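PDB 5UFV: AA9 family lytic polysaccharide monooxygenase D from Myceliophthora thermophila, which depolymerizes crystalline and amorphous polysaccharides such as cellulose by copper-dependent oxidation of glycosidic bonds, yielding specifically C1-oxidised products. Local coordinates for residues G78-W83 and K136-K141; A107-D112 and V116-E121; L152-L157 and A191-Y196; E156-H161 and P166-E171. One frame throughout, in Å; residues are numbered along the deposited sequence.

Overall arrangement
Contacts 1, 3 and 4 are buried in the AA9 beta sandwich, while contact 2 lies in a loop at its surface. Contact 4 is the hairpin between strands 149-159 and 167-177. It holds Tyr169, whose side chain lies about 3 Å from the copper ion. Contact 3 shares Glu156 and Leu157 with it; their centres are about 11 Å apart. Contact 1 joins the neighbouring strand 80-86 to the other sheet, with the side chain of Ile80 about 14 Å from the copper. Contact 2 is nested in the loop closed by contact 1, about 17 Å away between centres; Ile80 N and Ala107 O, 2.9 Å apart, probably hydrogen-bond. Contact 2 meets contact 4 at Glu121 OE1 and His161 CD2, 4.1 Å apart.

Contact 1: residues G78-W83 and K136-K141; sequences GPILVW and KSWSSK
The indole of Trp138 is sent toward strand 80-83 by a chi1 of -166°, with CG opposite the backbone N, and Ile80 meets it with a side chain extended at chi2 (176°), CD1 foremost. The two side chains cross at a slant. Ile80 CD1 sits over one face of the indole, 3.7 Å from the centroid of the Trp138 six-membered ring, close to the ring normal. This is a CH-pi contact. The methyl is shifted toward the rim, and its nearest atoms include Trp138 CE3 at 3.7 Å.

Val82 continues the row two residues later. Its CG2 lies beside its own backbone N and touches Ser140 OG at 3.7 Å. The same methyl approaches the pyrrole part of the indole more loosely, with Val82 CG2 4.4 Å from Trp138 CD1. No hydrogen bond crosses between the segments. The polar ends of Trp138 and Ser140 turn instead to Asp105, where OD2 bonds to both Trp138 NE1 and Ser140 OG. One carboxylate oxygen therefore holds both groups. The bond at NE1 probably limits rotation of the indole.

The strand axes pass 9.4 Å apart at 43°. This is the face-to-face packing of two sheets in the immunoglobulin-like beta sandwich of AA9 enzymes. Strand 80-86 lies between strands 149-159 and 101-107, and Ile80 also packs on Leu157. Strand 136-141 is an outermost strand of the other sheet, next to strand 65-70, where Trp138 rests on Trp70.

Contact 2: residues A107-D112 and V116-E121; sequences AGFHGD and VFLDTE
Segments 107-112 and 116-121 come together as irregular loop backbone, with the CA atoms of Gly111 and Val116 5.3 Å apart and a type I beta turn running from Phe117 to Thr120. They belong to the long loop between strands 101-107 and 136-141 of the AA9 sandwich. The turn is closed by Thr120 N bonding to Phe117 O. Phe117 N bonds in return to Thr120 OG1.

Phe109 is the main side chain of the contact. Its chi1 of 179° sets CG anti to the backbone N and carries the ring toward 116-121. Leu118 crosses it at about a right angle and sets CD2 over the centre of one face, 3.6 Å from the centroid of the Phe109 ring. This is a CH-pi contact. The opposite face carries the backbone N of Gly111, 3.4 Å above the plane of the Phe109 ring. The far end of the ring meets backbone: Val116 O lies at its edge, 3.7 Å from Phe109 CZ. The ring is thus held between a methyl and a peptide nitrogen. Trp126 also meets the Phe109 ring, and its NE1 bonds to Leu118 O.

Asp112 ties the short link 113-115 between the segments. Its OD1 bonds to Thr114 N, giving an Asx turn, and its OD2 bonds to the hydroxyl of Thr115. Val116 N closes the link across the segments: it gives a nearly straight bond (167°) to the syn side of Asp112 OD1, 3.0 Å away and 21° out of the carboxylate plane.

Contact 3: residues L152-L157 and A191-Y196; sequences LVRHEL and AAIPGY
Arg154 is the first residue of 152-157 to meet 191-196, and Ile193 lies over one face of its guanidinium. The arginine chain is extended from CG to NE and crosses Ile193 at a slant. Ile193 CG2 stands above the group near its rim, 3.8 Å from Arg154 NH2. Ile193 CD1 spans the group from CD to NH1, 3.8 Å from Arg154 CD. The edge of the guanidinium is taken by polar partners: NE bonds to Arg47 O, NH2 to Leu46 O and Glu156, NH1 to Glu156.

Glu156 follows two residues later on the same side of the strand. Its chain is also extended, with chi1 at 174°, and runs alongside the arginine. Arg154 grips it end-on in a salt bridge: NH1 is 2.7 Å from Glu156 OE1, and NH2 is 3.1 Å from Glu156 OE2. Both oxygens lie near the guanidinium plane, yet each is met from above the carboxylate plane.

Tyr196 comes from the opposite direction and gives its hydroxyl to Glu156 OE2. The modelled distance from Tyr196 OH to Glu156 OE2, 2.4 Å, is so short that its exact value is doubtful. Glu156 OE2 lies at the edge of the Tyr196 ring, in its plane, and the carboxylate plane is turned 77° from it. A cis peptide bond precedes Pro194 in this loop.

The contact joins buried side chains of strand 149-159 to the loop after strand 190-191, with the Glu156 side chain about 13 Å from the copper. With Trp83 NE1 bonded to Glu156 OE1, each carboxylate oxygen has two partners. This buried carboxylate is probably stabilised as an anion, its charge offset by the arginine beside it.

Contact 4: residues E156-H161 and P166-E171; sequences ELIALH and PQFYPE
Tyr169 pairs with Leu157 and reaches diagonally to Ala159, and its side chain leads from the strand to the copper. CB is 3.7 Å from Leu157 O. That oxygen lies in the ring plane at its edge, 3.6 Å from Tyr169 CD1. CE1 then meets the methyl of the next residue on this face, with Ala159 CB at 4.0 Å. At the tip, Tyr169 OH gives a 2.6 Å bond to Gln167 OE1, from above the amide carbonyl plane. The side chain is about 3 Å from the copper ion, whose site also includes methylated His1 and His75. Gln167 and His161 probably bind dioxygen, as in related enzymes. The bond from the tyrosine hydroxyl makes Gln167 a second-shell partner of the metal.

The backbones form an antiparallel hairpin. Leu157 pairs with Tyr169 and Ala159 with Gln167 as hydrogen-bonded pairs; Leu157 N to Tyr169 O is 3.1 Å and nearly straight.

Ile158 and Phe168 occupy the other face, side by side and pointing the same way. Ile158 CD1 touches Phe168 CE2 at 3.7 Å, and Glu156 OE2 lies at the ring edge, 3.3 Å from Phe168 CD2; this oxygen is bonded to Tyr196 OH.

Strand 149-159 is flanked by 167-177 and 80-86. Strand 58-60 adjoins 167-177 on its other side, and Leu46 of helix 45-48 packs on Phe168.

Contact 1: residues G78-W83 and K136-K141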
# COMPACT_ATOMS: atom_id res chain seq x y z
N GLY A 78 -9.19 -9.02 2.09
CA GLY A 78 -9.15 -7.71 1.49
C GLY A 78 -7.92 -7.57 0.61
O GLY A 78 -7.01 -8.41 0.64
N PRO A 79 -7.87 -6.50 -0.18
CA PRO A 79 -6.75 -6.29 -1.08
C PRO A 79 -5.45 -5.71 -0.48
O PRO A 79 -5.43 -5.15 0.62
CB PRO A 79 -7.32 -5.32 -2.12
CG PRO A 79 -8.31 -4.54 -1.36
CD PRO A 79 -8.95 -5.54 -0.44
N ILE A 80 -4.38 -5.87 -1.25
CA ILE A 80 -3.10 -5.28 -0.98
C ILE A 80 -2.89 -4.29 -2.10
O ILE A 80 -3.08 -4.64 -3.26
CB ILE A 80 -1.99 -6.35 -1.11
CG1 ILE A 80 -2.23 -7.47 -0.11
CG2 ILE A 80 -0.63 -5.73 -0.92
CD1 ILE A 80 -1.25 -8.60 -0.24
N LEU A 81 -2.48 -3.07 -1.76
CA LEU A 81 -2.08 -2.10 -2.76
C LEU A 81 -0.72 -1.50 -2.44
O LEU A 81 -0.44 -1.18 -1.28
CB LEU A 81 -3.10 -0.99 -2.84
CG LEU A 81 -4.45 -1.38 -3.46
CD1 LEU A 81 -5.36 -2.05 -2.45
CD2 LEU A 81 -5.14 -0.15 -4.04
N VAL A 82 0.12 -1.33 -3.46
CA VAL A 82 1.38 -0.67 -3.31
C VAL A 82 1.47 0.41 -4.34
O VAL A 82 1.30 0.15 -5.52
CB VAL A 82 2.54 -1.63 -3.54
CG1 VAL A 82 3.84 -0.93 -3.20
CG2 VAL A 82 2.34 -2.92 -2.74
N TRP A 83 1.75 1.63 -3.89
CA TRP A 83 1.74 2.79 -4.74
C TRP A 83 3.04 3.52 -4.63
O TRP A 83 3.78 3.37 -3.69
CB TRP A 83 0.71 3.80 -4.28
CG TRP A 83 -0.70 3.34 -4.04
CD1 TRP A 83 -1.15 2.52 -3.04
CD2 TRP A 83 -1.86 3.76 -4.76
NE1 TRP A 83 -2.52 2.37 -3.13
CE2 TRP A 83 -2.98 3.12 -4.17
CE3 TRP A 83 -2.07 4.61 -5.85
CZ2 TRP A 83 -4.27 3.32 -4.62
CZ3 TRP A 83 -3.36 4.80 -6.30
CH2 TRP A 83 -4.44 4.17 -5.69
N LYS A 136 5.64 -11.52 8.07
CA LYS A 136 5.39 -11.84 6.69
C LYS A 136 5.68 -10.65 5.82
O LYS A 136 5.58 -9.50 6.24
CB LYS A 136 3.94 -12.26 6.50
CG LYS A 136 3.55 -13.52 7.26
CD LYS A 136 4.56 -14.62 7.01
CE LYS A 136 3.99 -16.00 7.34
NZ LYS A 136 3.46 -16.00 8.71
N SER A 137 6.02 -10.93 4.58
CA SER A 137 6.54 -9.91 3.70
C SER A 137 5.83 -9.91 2.37
O SER A 137 5.27 -10.92 1.96
CB SER A 137 8.04 -10.17 3.46
OG SER A 137 8.76 -10.24 4.69
N TRP A 138 5.87 -8.76 1.69
CA TRP A 138 5.34 -8.63 0.33
C TRP A 138 6.35 -7.93 -0.54
O TRP A 138 6.87 -6.90 -0.16
CB TRP A 138 4.02 -7.84 0.30
CG TRP A 138 3.32 -8.00 -1.03
CD1 TRP A 138 3.44 -7.17 -2.13
CD2 TRP A 138 2.47 -9.08 -1.43
NE1 TRP A 138 2.68 -7.67 -3.17
CE2 TRP A 138 2.08 -8.83 -2.78
CE3 TRP A 138 2.01 -10.23 -0.79
CZ2 TRP A 138 1.23 -9.70 -3.49
CZ3 TRP A 138 1.17 -11.10 -1.50
CH2 TRP A 138 0.78 -10.83 -2.85
N SER A 139 6.62 -8.51 -1.70
CA SER A 139 7.63 -7.98 -2.62
C SER A 139 7.03 -7.43 -3.93
O SER A 139 6.16 -8.06 -4.55
CB SER A 139 8.62 -9.09 -2.95
OG SER A 139 9.51 -9.30 -1.89
N SER A 140 7.51 -6.26 -4.34
CA SER A 140 7.07 -5.60 -5.56
C SER A 140 8.30 -5.11 -6.33
O SER A 140 9.24 -4.61 -5.73
CB SER A 140 6.20 -4.40 -5.21
OG SER A 140 5.01 -4.77 -4.52
N LYS A 141 8.29 -5.27 -7.65
CA LYS A 141 9.31 -4.68 -8.50
C LYS A 141 9.00 -3.23 -8.77
O LYS A 141 7.88 -2.91 -9.10
CB LYS A 141 9.41 -5.40 -9.83
CG LYS A 141 10.20 -6.68 -9.72
CD LYS A 141 10.27 -7.44 -11.03
CE LYS A 141 10.99 -8.76 -10.77
NZ LYS A 141 11.00 -9.65 -11.95

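Contact 2: residues A107-D112 and V116-E121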
# COMPACT_ATOMS: atom_id res chain seq x y z
N ALA A 107 -3.03 -7.03 -5.14
CA ALA A 107 -3.49 -8.40 -5.07
C ALA A 107 -4.85 -8.38 -4.41
O ALA A 107 -5.08 -7.58 -3.50
CB ALA A 107 -2.53 -9.27 -4.28
N GLY A 108 -5.74 -9.23 -4.89
CA GLY A 108 -7.09 -9.29 -4.41
C GLY A 108 -7.55 -10.71 -4.22
O GLY A 108 -6.88 -11.51 -3.61
N PHE A 109 -8.72 -11.01 -4.76
CA PHE A 109 -9.44 -12.20 -4.43
C PHE A 109 -9.33 -13.19 -5.57
O PHE A 109 -9.57 -12.85 -6.70
CB PHE A 109 -10.90 -11.86 -4.20
CG PHE A 109 -11.74 -13.05 -3.88
CD1 PHE A 109 -11.65 -13.66 -2.64
CD2 PHE A 109 -12.60 -13.58 -4.83
CE1 PHE A 109 -12.40 -14.77 -2.35
CE2 PHE A 109 -13.37 -14.71 -4.54
CZ PHE A 109 -13.27 -15.30 -3.29
N HIS A 110 -8.98 -14.43 -5.25
CA HIS A 110 -8.79 -15.46 -6.26
C HIS A 110 -9.60 -16.72 -5.95
O HIS A 110 -9.37 -17.77 -6.53
CB HIS A 110 -7.28 -15.78 -6.40
CG HIS A 110 -6.68 -16.46 -5.20
ND1 HIS A 110 -5.75 -15.83 -4.37
CD2 HIS A 110 -6.84 -17.71 -4.70
CE1 HIS A 110 -5.38 -16.67 -3.42
NE2 HIS A 110 -6.03 -17.82 -3.59
N GLY A 111 -10.56 -16.64 -5.05
CA GLY A 111 -11.35 -17.80 -4.66
C GLY A 111 -12.34 -18.20 -5.72
O GLY A 111 -12.72 -17.40 -6.56
N ASP A 112 -12.79 -19.44 -5.68
CA ASP A 112 -13.63 -19.97 -6.77
C ASP A 112 -15.09 -19.52 -6.70
O ASP A 112 -15.82 -19.61 -7.69
CB ASP A 112 -13.54 -21.50 -6.86
CG ASP A 112 -14.14 -22.19 -5.66
OD1 ASP A 112 -14.66 -21.49 -4.77
OD2 ASP A 112 -14.11 -23.43 -5.60
N VAL A 116 -15.05 -21.37 -1.76
CA VAL A 116 -14.33 -20.28 -1.11
C VAL A 116 -15.01 -18.96 -1.54
O VAL A 116 -14.90 -18.54 -2.70
CB VAL A 116 -12.84 -20.26 -1.54
CG1 VAL A 116 -12.09 -19.06 -0.96
CG2 VAL A 116 -12.15 -21.56 -1.13
N PHE A 117 -15.71 -18.33 -0.61
CA PHE A 117 -16.34 -17.05 -0.88
C PHE A 117 -15.48 -15.88 -0.42
O PHE A 117 -14.43 -16.07 0.22
CB PHE A 117 -17.69 -16.98 -0.16
CG PHE A 117 -18.57 -18.16 -0.43
CD1 PHE A 117 -19.42 -18.16 -1.52
CD2 PHE A 117 -18.55 -19.26 0.42
CE1 PHE A 117 -20.24 -19.26 -1.76
CE2 PHE A 117 -19.38 -20.36 0.18
CZ PHE A 117 -20.22 -20.35 -0.91
N LEU A 118 -15.95 -14.68 -0.74
CA LEU A 118 -15.29 -13.43 -0.34
C LEU A 118 -15.11 -13.35 1.15
O LEU A 118 -14.11 -12.80 1.61
CB LEU A 118 -16.09 -12.20 -0.80
CG LEU A 118 -16.19 -11.92 -2.31
CD1 LEU A 118 -17.20 -10.82 -2.57
CD2 LEU A 118 -14.86 -11.55 -2.93
N ASP A 119 -16.08 -13.88 1.91
CA ASP A 119 -16.01 -13.85 3.37
C ASP A 119 -15.41 -15.11 4.01
O ASP A 119 -15.33 -15.19 5.22
CB ASP A 119 -17.39 -13.56 3.97
CG ASP A 119 -18.34 -14.74 3.91
OD1 ASP A 119 -18.14 -15.65 3.08
OD2 ASP A 119 -19.32 -14.75 4.69
N THR A 120 -14.96 -16.07 3.21
CA THR A 120 -14.39 -17.29 3.78
C THR A 120 -13.07 -17.00 4.48
O THR A 120 -12.20 -16.34 3.93
CB THR A 120 -14.18 -18.36 2.71
OG1 THR A 120 -15.45 -18.76 2.20
CG2 THR A 120 -13.43 -19.60 3.29
N GLU A 121 -12.94 -17.55 5.69
CA GLU A 121 -11.80 -17.32 6.57
C GLU A 121 -10.64 -18.31 6.34
O GLU A 121 -9.51 -17.89 6.16
CB GLU A 121 -12.27 -17.35 8.02
CG GLU A 121 -11.18 -17.13 9.06
CD GLU A 121 -10.64 -15.71 9.14
OE1 GLU A 121 -11.18 -14.78 8.48
OE2 GLU A 121 -9.66 -15.53 9.90

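Contact 3: residues L152-L157 and A191-Y196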
# COMPACT_ATOMS: atom_id res chain seq x y z
N LEU A 152 8.02 8.56 -2.96
CA LEU A 152 7.43 7.87 -1.82
C LEU A 152 6.88 6.57 -2.33
O LEU A 152 6.47 6.47 -3.48
CB LEU A 152 6.31 8.67 -1.20
CG LEU A 152 6.57 10.15 -0.94
CD1 LEU A 152 5.33 10.77 -0.34
CD2 LEU A 152 7.77 10.33 -0.02
N VAL A 153 6.89 5.56 -1.48
CA VAL A 153 6.23 4.31 -1.80
C VAL A 153 5.25 4.07 -0.68
O VAL A 153 5.59 4.31 0.45
CB VAL A 153 7.22 3.15 -1.86
CG1 VAL A 153 8.04 3.06 -0.59
CG2 VAL A 153 6.47 1.85 -2.12
N ARG A 154 4.04 3.61 -0.99
CA ARG A 154 2.96 3.49 0.02
C ARG A 154 2.35 2.10 -0.01
O ARG A 154 1.88 1.64 -1.07
CB ARG A 154 1.88 4.55 -0.26
CG ARG A 154 0.58 4.41 0.51
CD ARG A 154 -0.32 5.58 0.15
NE ARG A 154 -1.58 5.50 0.86
CZ ARG A 154 -2.57 4.65 0.56
NH1 ARG A 154 -2.46 3.82 -0.50
NH2 ARG A 154 -3.68 4.64 1.31
N HIS A 155 2.36 1.42 1.14
CA HIS A 155 1.74 0.10 1.24
C HIS A 155 0.45 0.27 1.94
O HIS A 155 0.38 0.99 2.92
CB HIS A 155 2.62 -0.88 2.01
CG HIS A 155 3.86 -1.26 1.26
ND1 HIS A 155 4.95 -0.42 1.17
CD2 HIS A 155 4.14 -2.33 0.49
CE1 HIS A 155 5.87 -0.99 0.40
NE2 HIS A 155 5.40 -2.14 -0.02
N GLU A 156 -0.58 -0.41 1.45
CA GLU A 156 -1.90 -0.26 1.97
C GLU A 156 -2.56 -1.60 1.91
O GLU A 156 -2.58 -2.25 0.86
CB GLU A 156 -2.68 0.75 1.12
CG GLU A 156 -4.16 0.92 1.46
CD GLU A 156 -4.90 1.88 0.50
OE1 GLU A 156 -4.50 2.00 -0.69
OE2 GLU A 156 -5.88 2.55 0.93
N LEU A 157 -3.09 -2.00 3.08
CA LEU A 157 -3.92 -3.17 3.22
C LEU A 157 -5.26 -2.67 3.62
O LEU A 157 -5.36 -1.81 4.50
CB LEU A 157 -3.42 -4.07 4.35
CG LEU A 157 -1.99 -4.58 4.25
CD1 LEU A 157 -1.74 -5.59 5.36
CD2 LEU A 157 -1.69 -5.17 2.88
N ALA A 191 -3.77 8.97 -9.19
CA ALA A 191 -4.87 9.39 -8.30
C ALA A 191 -4.36 10.19 -7.11
O ALA A 191 -3.18 10.16 -6.77
CB ALA A 191 -5.60 8.18 -7.77
N ALA A 192 -5.27 10.92 -6.50
CA ALA A 192 -5.04 11.52 -5.21
C ALA A 192 -5.37 10.52 -4.11
O ALA A 192 -6.16 9.60 -4.31
CB ALA A 192 -5.92 12.76 -5.06
N ILE A 193 -4.74 10.71 -2.96
CA ILE A 193 -5.07 9.91 -1.77
C ILE A 193 -5.08 10.84 -0.56
O ILE A 193 -4.07 11.50 -0.28
CB ILE A 193 -4.03 8.83 -1.50
CG1 ILE A 193 -3.75 7.99 -2.74
CG2 ILE A 193 -4.51 7.91 -0.40
CD1 ILE A 193 -2.56 7.07 -2.55
N PRO A 194 -6.20 10.96 0.15
CA PRO A 194 -7.50 10.36 -0.19
C PRO A 194 -8.05 10.88 -1.51
O PRO A 194 -7.62 11.94 -1.97
CB PRO A 194 -8.41 10.84 0.95
CG PRO A 194 -7.75 12.08 1.47
CD PRO A 194 -6.29 11.86 1.31
N GLY A 195 -8.98 10.13 -2.11
CA GLY A 195 -9.55 10.52 -3.40
C GLY A 195 -9.76 9.39 -4.39
O GLY A 195 -10.72 9.42 -5.17
N TYR A 196 -8.88 8.40 -4.39
CA TYR A 196 -8.97 7.33 -5.39
C TYR A 196 -10.21 6.43 -5.27
O TYR A 196 -10.52 5.67 -6.19
CB TYR A 196 -7.69 6.48 -5.35
CG TYR A 196 -7.58 5.51 -4.19
CD1 TYR A 196 -8.06 4.21 -4.30
CD2 TYR A 196 -6.96 5.88 -3.00
CE1 TYR A 196 -7.95 3.32 -3.26
CE2 TYR A 196 -6.83 4.99 -1.95
CZ TYR A 196 -7.34 3.70 -2.08
OH TYR A 196 -7.23 2.79 -1.04

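Contact 4: residues E156-H161 and P166-E171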
# COMPACT_ATOMS: atom_id res chain seq x y z
N GLU A 156 -0.58 -0.41 1.45
CA GLU A 156 -1.90 -0.26 1.97
C GLU A 156 -2.56 -1.60 1.91
O GLU A 156 -2.58 -2.25 0.86
CB GLU A 156 -2.68 0.75 1.12
CG GLU A 156 -4.16 0.92 1.46
CD GLU A 156 -4.90 1.88 0.50
OE1 GLU A 156 -4.50 2.00 -0.69
OE2 GLU A 156 -5.88 2.55 0.93
N LEU A 157 -3.09 -2.00 3.08
CA LEU A 157 -3.92 -3.17 3.22
C LEU A 157 -5.26 -2.67 3.62
O LEU A 157 -5.36 -1.81 4.50
CB LEU A 157 -3.42 -4.07 4.35
CG LEU A 157 -1.99 -4.58 4.25
CD1 LEU A 157 -1.74 -5.59 5.36
CD2 LEU A 157 -1.69 -5.17 2.88
N ILE A 158 -6.30 -3.19 2.97
CA ILE A 158 -7.68 -2.83 3.27
C ILE A 158 -8.38 -4.09 3.76
O ILE A 158 -8.66 -4.99 2.96
CB ILE A 158 -8.39 -2.31 2.05
CG1 ILE A 158 -7.59 -1.18 1.40
CG2 ILE A 158 -9.76 -1.80 2.43
CD1 ILE A 158 -8.26 -0.66 0.13
N ALA A 159 -8.63 -4.17 5.06
CA ALA A 159 -9.33 -5.31 5.61
C ALA A 159 -10.84 -5.14 5.40
O ALA A 159 -11.39 -4.05 5.57
CB ALA A 159 -9.00 -5.49 7.09
N LEU A 160 -11.49 -6.23 5.01
CA LEU A 160 -12.90 -6.21 4.67
C LEU A 160 -13.72 -7.27 5.45
O LEU A 160 -14.81 -7.61 5.01
CB LEU A 160 -13.04 -6.43 3.16
CG LEU A 160 -12.35 -5.40 2.24
CD1 LEU A 160 -12.46 -5.78 0.78
CD2 LEU A 160 -12.96 -4.03 2.41
N HIS A 161 -13.20 -7.78 6.57
CA HIS A 161 -13.92 -8.78 7.36
C HIS A 161 -15.27 -8.27 7.81
O HIS A 161 -16.23 -9.05 7.81
CB HIS A 161 -13.12 -9.26 8.58
CG HIS A 161 -13.77 -10.37 9.37
ND1 HIS A 161 -14.41 -10.16 10.57
CD2 HIS A 161 -13.85 -11.70 9.13
CE1 HIS A 161 -14.86 -11.31 11.04
NE2 HIS A 161 -14.54 -12.26 10.19
N PRO A 166 -15.06 -0.96 6.01
CA PRO A 166 -13.68 -1.06 5.56
C PRO A 166 -12.68 -0.45 6.56
O PRO A 166 -13.02 0.46 7.29
CB PRO A 166 -13.68 -0.24 4.28
CG PRO A 166 -14.71 0.81 4.54
CD PRO A 166 -15.80 0.06 5.25
N GLN A 167 -11.47 -0.99 6.56
CA GLN A 167 -10.43 -0.64 7.49
C GLN A 167 -9.16 -0.56 6.69
O GLN A 167 -8.69 -1.58 6.23
CB GLN A 167 -10.25 -1.74 8.51
CG GLN A 167 -11.37 -1.93 9.50
CD GLN A 167 -11.02 -2.99 10.53
OE1 GLN A 167 -9.98 -3.63 10.43
NE2 GLN A 167 -11.87 -3.18 11.51
N PHE A 168 -8.61 0.64 6.54
CA PHE A 168 -7.40 0.90 5.80
C PHE A 168 -6.20 0.99 6.73
O PHE A 168 -6.28 1.59 7.78
CB PHE A 168 -7.53 2.22 5.08
CG PHE A 168 -8.72 2.32 4.15
CD1 PHE A 168 -9.97 2.70 4.62
CD2 PHE A 168 -8.56 2.12 2.78
CE1 PHE A 168 -11.04 2.83 3.74
CE2 PHE A 168 -9.63 2.25 1.90
CZ PHE A 168 -10.87 2.61 2.39
N TYR A 169 -5.08 0.40 6.32
CA TYR A 169 -3.85 0.39 7.10
C TYR A 169 -2.71 0.75 6.16
O TYR A 169 -2.25 -0.13 5.44
CB TYR A 169 -3.59 -1.01 7.68
CG TYR A 169 -4.69 -1.54 8.57
CD1 TYR A 169 -5.82 -2.15 8.04
CD2 TYR A 169 -4.57 -1.46 9.94
CE1 TYR A 169 -6.80 -2.65 8.87
CE2 TYR A 169 -5.55 -1.95 10.78
CZ TYR A 169 -6.65 -2.55 10.24
OH TYR A 169 -7.59 -3.02 11.12
N PRO A 170 -2.29 2.03 6.14
CA PRO A 170 -1.26 2.50 5.21
C PRO A 170 -0.00 3.02 5.88
O PRO A 170 -0.06 3.50 7.00
CB PRO A 170 -1.96 3.67 4.54
CG PRO A 170 -2.72 4.29 5.68
CD PRO A 170 -3.09 3.18 6.63
N GLU A 171 1.13 2.95 5.17
CA GLU A 171 2.38 3.56 5.60
C GLU A 171 3.17 3.99 4.37
O GLU A 171 3.01 3.36 3.31
CB GLU A 171 3.22 2.57 6.42
CG GLU A 171 2.88 2.47 7.90
CD GLU A 171 1.78 1.47 8.22
OE1 GLU A 171 1.67 0.43 7.55
OE2 GLU A 171 1.03 1.71 9.18